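Alr4995 protein (Nostoc sp., PDB 6LRF) probably works as a bifunctional enzyme, an arginine dihydrolase that is also an ornithine cyclodeaminase. Local coordinates at residues 282-294 / 347-359. Residues are numbered along the deposited sequence; the frame is centred on the assembly and turned at random.
Sequences YVESRIIRIEGHL and ISLLIDLGAVDLP
R289 and V356 form a single antiparallel bridge, with a water continuing the pairing at each end. R289 N gives a hydrogen bond to V356 O at 3.0 Å, and V356 N returns one to R289 O at 3.1 Å. One water links I287 O to L358 N, the other E291 N to G354 O. The chain 354-358 thus runs along the edge of strand 284-292. R286 reaches across from the strand, its chain extended with CG anti to the backbone N (chi1 -171°). D357 OD1 lies at the edge of its guanidinium, 3.3 Å from R286 NH2, in a salt bridge with a weak hydrogen bond. I347 CG2 sits over one guanidinium face. I288 packs on I347, L350 and A355, its CD1 4.2 Å from A355 CB. On the far side of the backbone, L358 CD1 meets I287 CG2 at 4.0 Å, and L358 CD2 touches R289 CB. R289 also grips E291 OE2 side-on through NE and NH2, while its NH1 pairs with E332. The other edge of the strand bonds to 329-337. A Schellman motif at G354 ends the helix and leads the chain back to the strand edge, so a helix packs on a mixed beta-sheet within the LOR/SDH conserved region.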
loop_
_atom_site.group_PDB
_atom_site.type_symbol
_atom_site.label_atom_id
_atom_site.label_comp_id
_atom_site.label_asym_id
_atom_site.label_seq_id
_atom_site.Cartn_x
_atom_site.Cartn_y
_atom_site.Cartn_z
ATOM N N TYR B 282 -41.453 23.061 -10.942
ATOM C CA TYR B 282 -41.196 21.812 -10.224
ATOM C C TYR B 282 -40.369 22.055 -8.964
ATOM O O TYR B 282 -40.260 21.178 -8.099
ATOM C CB TYR B 282 -40.508 20.795 -11.136
ATOM C CG TYR B 282 -41.343 20.442 -12.338
ATOM C CD1 TYR B 282 -42.343 19.480 -12.260
ATOM C CD2 TYR B 282 -41.154 21.089 -13.543
ATOM C CE1 TYR B 282 -43.121 19.162 -13.362
ATOM C CE2 TYR B 282 -41.925 20.782 -14.648
ATOM C CZ TYR B 282 -42.907 19.818 -14.554
ATOM O OH TYR B 282 -43.670 19.515 -15.667
ATOM N N VAL B 283 -39.802 23.257 -8.855
ATOM C CA VAL B 283 -39.050 23.646 -7.671
ATOM C C VAL B 283 -39.947 23.567 -6.437
ATOM O O VAL B 283 -41.089 24.048 -6.442
ATOM C CB VAL B 283 -38.464 25.063 -7.828
ATOM C CG1 VAL B 283 -37.715 25.489 -6.570
ATOM C CG2 VAL B 283 -37.549 25.113 -9.055
ATOM N N GLU B 284 -39.429 22.919 -5.395
ATOM C CA GLU B 284 -40.129 22.761 -4.123
ATOM C C GLU B 284 -39.346 23.368 -2.963
ATOM O O GLU B 284 -38.125 23.483 -3.015
ATOM C CB GLU B 284 -40.374 21.289 -3.818
ATOM C CG GLU B 284 -41.422 20.643 -4.666
ATOM C CD GLU B 284 -41.636 19.198 -4.276
ATOM O OE1 GLU B 284 -40.905 18.711 -3.377
ATOM O OE2 GLU B 284 -42.542 18.559 -4.848
ATOM N N SER B 285 -40.071 23.730 -1.912
ATOM C CA SER B 285 -39.500 24.396 -0.757
ATOM C C SER B 285 -40.112 23.831 0.498
ATOM O O SER B 285 -41.266 23.412 0.499
ATOM C CB SER B 285 -39.738 25.901 -0.819
ATOM O OG SER B 285 -38.678 26.540 -1.502
ATOM N N ARG B 286 -39.325 23.849 1.567
ATOM C CA ARG B 286 -39.711 23.257 2.833
ATOM C C ARG B 286 -38.870 23.912 3.920
ATOM O O ARG B 286 -37.665 24.069 3.766
ATOM C CB ARG B 286 -39.497 21.746 2.787
ATOM C CG ARG B 286 -40.045 20.970 3.953
ATOM C CD ARG B 286 -40.138 19.508 3.580
ATOM N NE ARG B 286 -40.286 18.644 4.745
ATOM C CZ ARG B 286 -40.625 17.360 4.673
ATOM N NH1 ARG B 286 -40.864 16.817 3.486
ATOM N NH2 ARG B 286 -40.734 16.622 5.781
ATOM N N ILE B 287 -39.493 24.328 5.010
ATOM C CA ILE B 287 -38.715 24.861 6.110
ATOM C C ILE B 287 -38.451 23.734 7.118
ATOM O O ILE B 287 -39.358 23.000 7.499
ATOM C CB ILE B 287 -39.421 26.052 6.778
ATOM C CG1 ILE B 287 -39.420 27.259 5.830
ATOM C CG2 ILE B 287 -38.740 26.421 8.099
ATOM C CD1 ILE B 287 -40.197 28.469 6.354
ATOM N N ILE B 288 -37.195 23.560 7.502
ATOM C CA ILE B 288 -36.867 22.556 8.505
ATOM C C ILE B 288 -36.292 23.238 9.743
ATOM O O ILE B 288 -35.826 24.376 9.683
ATOM C CB ILE B 288 -35.874 21.502 7.957
ATOM C CG1 ILE B 288 -34.595 22.171 7.464
ATOM C CG2 ILE B 288 -36.508 20.691 6.843
ATOM C CD1 ILE B 288 -33.430 22.053 8.433
ATOM N N ARG B 289 -36.343 22.548 10.873
ATOM C CA ARG B 289 -35.740 23.067 12.096
ATOM C C ARG B 289 -34.657 22.099 12.575
ATOM O O ARG B 289 -34.822 20.880 12.491
ATOM C CB ARG B 289 -36.815 23.281 13.165
ATOM C CG ARG B 289 -36.343 23.916 14.462
ATOM C CD ARG B 289 -37.538 24.199 15.361
ATOM N NE ARG B 289 -37.150 24.527 16.729
ATOM C CZ ARG B 289 -36.845 25.753 17.140
ATOM N NH1 ARG B 289 -36.871 26.766 16.275
ATOM N NH2 ARG B 289 -36.509 25.968 18.411
ATOM N N ILE B 290 -33.534 22.642 13.038
ATOM C CA ILE B 290 -32.453 21.825 13.595
ATOM C C ILE B 290 -32.043 22.417 14.949
ATOM O O ILE B 290 -31.903 23.629 15.078
ATOM C CB ILE B 290 -31.252 21.741 12.622
ATOM C CG1 ILE B 290 -30.124 20.913 13.224
ATOM C CG2 ILE B 290 -30.750 23.119 12.228
ATOM C CD1 ILE B 290 -30.437 19.436 13.256
ATOM N N GLU B 291 -31.914 21.562 15.965
ATOM C CA GLU B 291 -31.562 21.979 17.324
ATOM C C GLU B 291 -30.341 21.223 17.859
ATOM O O GLU B 291 -30.110 20.066 17.509
ATOM C CB GLU B 291 -32.727 21.748 18.286
ATOM C CG GLU B 291 -33.849 22.764 18.247
ATOM C CD GLU B 291 -34.866 22.540 19.379
ATOM O OE1 GLU B 291 -34.635 21.634 20.212
ATOM O OE2 GLU B 291 -35.881 23.275 19.447
ATOM N N GLY B 292 -29.581 21.862 18.745
ATOM C CA GLY B 292 -28.427 21.209 19.346
ATOM C C GLY B 292 -27.278 22.166 19.564
ATOM O O GLY B 292 -27.491 23.376 19.694
ATOM N N HIS B 293 -26.062 21.633 19.624
ATOM C CA HIS B 293 -24.868 22.469 19.731
ATOM C C HIS B 293 -24.375 22.777 18.320
ATOM O O HIS B 293 -23.375 22.237 17.852
ATOM C CB HIS B 293 -23.787 21.779 20.569
ATOM C CG HIS B 293 -24.246 21.394 21.942
ATOM N ND1 HIS B 293 -24.333 20.082 22.356
ATOM C CD2 HIS B 293 -24.665 22.147 22.988
ATOM C CE1 HIS B 293 -24.771 20.045 23.603
ATOM N NE2 HIS B 293 -24.988 21.283 24.007
ATOM N N LEU B 294 -25.097 23.653 17.644
ATOM C CA LEU B 294 -25.015 23.731 16.195
ATOM C C LEU B 294 -23.669 24.244 15.709
ATOM O O LEU B 294 -23.121 23.733 14.738
ATOM C CB LEU B 294 -26.138 24.612 15.663
ATOM C CG LEU B 294 -27.563 24.131 15.962
ATOM C CD1 LEU B 294 -28.601 25.022 15.261
ATOM C CD2 LEU B 294 -27.745 22.670 15.569
ATOM N N ILE B 347 -34.216 15.427 2.128
ATOM C CA ILE B 347 -34.914 15.220 3.389
ATOM C C ILE B 347 -34.496 13.888 4.040
ATOM O O ILE B 347 -34.360 13.812 5.267
ATOM C CB ILE B 347 -36.436 15.276 3.178
ATOM C CG1 ILE B 347 -36.825 16.658 2.646
ATOM C CG2 ILE B 347 -37.183 14.979 4.476
ATOM C CD1 ILE B 347 -36.391 17.792 3.542
ATOM N N SER B 348 -34.249 12.861 3.226
ATOM C CA SER B 348 -33.757 11.589 3.753
ATOM C C SER B 348 -32.422 11.767 4.469
ATOM O O SER B 348 -32.201 11.200 5.532
ATOM C CB SER B 348 -33.604 10.548 2.639
ATOM O OG SER B 348 -34.872 10.169 2.134
ATOM N N LEU B 349 -31.536 12.570 3.898
ATOM C CA LEU B 349 -30.254 12.824 4.540
ATOM C C LEU B 349 -30.448 13.655 5.827
ATOM O O LEU B 349 -29.862 13.352 6.875
ATOM C CB LEU B 349 -29.301 13.513 3.556
ATOM C CG LEU B 349 -28.926 12.669 2.324
ATOM C CD1 LEU B 349 -28.306 13.511 1.201
ATOM C CD2 LEU B 349 -27.983 11.521 2.700
ATOM N N LEU B 350 -31.299 14.676 5.764
ATOM C CA LEU B 350 -31.505 15.563 6.906
ATOM C C LEU B 350 -32.207 14.877 8.083
ATOM O O LEU B 350 -31.957 15.208 9.247
ATOM C CB LEU B 350 -32.309 16.781 6.486
ATOM C CG LEU B 350 -31.581 17.764 5.572
ATOM C CD1 LEU B 350 -32.473 18.969 5.242
ATOM C CD2 LEU B 350 -30.270 18.195 6.215
ATOM N N ILE B 351 -33.099 13.942 7.773
ATOM C CA ILE B 351 -33.793 13.171 8.797
ATOM C C ILE B 351 -32.783 12.505 9.751
ATOM O O ILE B 351 -32.950 12.545 10.973
ATOM C CB ILE B 351 -34.725 12.122 8.156
ATOM C CG1 ILE B 351 -36.016 12.794 7.690
ATOM C CG2 ILE B 351 -35.084 11.018 9.147
ATOM C CD1 ILE B 351 -36.880 11.905 6.808
ATOM N N ASP B 352 -31.718 11.939 9.192
ATOM C CA ASP B 352 -30.649 11.338 9.994
ATOM C C ASP B 352 -29.895 12.328 10.881
ATOM O O ASP B 352 -29.391 11.966 11.943
ATOM C CB ASP B 352 -29.662 10.631 9.078
ATOM C CG ASP B 352 -30.297 9.478 8.342
ATOM O OD1 ASP B 352 -29.890 9.209 7.191
ATOM O OD2 ASP B 352 -31.214 8.846 8.924
ATOM N N LEU B 353 -29.812 13.578 10.453
ATOM C CA LEU B 353 -29.169 14.595 11.277
ATOM C C LEU B 353 -30.117 15.117 12.346
ATOM O O LEU B 353 -29.740 15.957 13.163
ATOM C CB LEU B 353 -28.665 15.757 10.418
ATOM C CG LEU B 353 -27.284 15.624 9.780
ATOM C CD1 LEU B 353 -27.153 14.306 9.060
ATOM C CD2 LEU B 353 -27.044 16.786 8.822
ATOM N N GLY B 354 -31.353 14.633 12.344
ATOM C CA GLY B 354 -32.314 15.067 13.338
ATOM C C GLY B 354 -33.108 16.302 12.953
ATOM O O GLY B 354 -33.708 16.946 13.817
ATOM N N ALA B 355 -33.110 16.648 11.667
ATOM C CA ALA B 355 -33.975 17.720 11.183
ATOM C C ALA B 355 -35.429 17.310 11.397
ATOM O O ALA B 355 -35.801 16.163 11.154
ATOM C CB ALA B 355 -33.713 18.018 9.714
ATOM N N VAL B 356 -36.241 18.239 11.890
ATOM C CA VAL B 356 -37.645 17.951 12.135
ATOM C C VAL B 356 -38.502 19.025 11.491
ATOM O O VAL B 356 -37.993 20.054 11.015
ATOM C CB VAL B 356 -37.977 17.867 13.647
ATOM C CG1 VAL B 356 -37.134 16.765 14.330
ATOM C CG2 VAL B 356 -37.759 19.212 14.311
ATOM N N ASP B 357 -39.803 18.755 11.469
ATOM C CA ASP B 357 -40.796 19.719 11.024
ATOM C C ASP B 357 -41.127 20.660 12.178
ATOM O O ASP B 357 -41.082 20.256 13.353
ATOM C CB ASP B 357 -42.069 19.001 10.543
ATOM C CG ASP B 357 -41.840 18.160 9.280
ATOM O OD1 ASP B 357 -40.762 18.282 8.650
ATOM O OD2 ASP B 357 -42.734 17.359 8.929
ATOM N N LEU B 358 -41.449 21.911 11.842
ATOM C CA LEU B 358 -42.120 22.805 12.781
ATOM C C LEU B 358 -43.397 22.064 13.196
ATOM O O LEU B 358 -44.061 21.470 12.341
ATOM C CB LEU B 358 -42.426 24.168 12.139
ATOM C CG LEU B 358 -41.422 24.732 11.119
ATOM C CD1 LEU B 358 -41.999 25.925 10.365
ATOM C CD2 LEU B 358 -40.095 25.110 11.767
ATOM N N PRO B 359 -43.732 22.073 14.502
ATOM C CA PRO B 359 -44.775 21.202 15.081
ATOM C C PRO B 359 -46.170 21.286 14.426
ATOM O O PRO B 359 -46.995 20.391 14.645
ATOM C CB PRO B 359 -44.845 21.670 16.539
ATOM C CG PRO B 359 -43.508 22.277 16.803
ATOM C CD PRO B 359 -43.107 22.936 15.520
HETATM O O HOH W 1 -41.743 22.417 8.723
HETATM O O HOH W 2 -32.868 18.906 15.736
#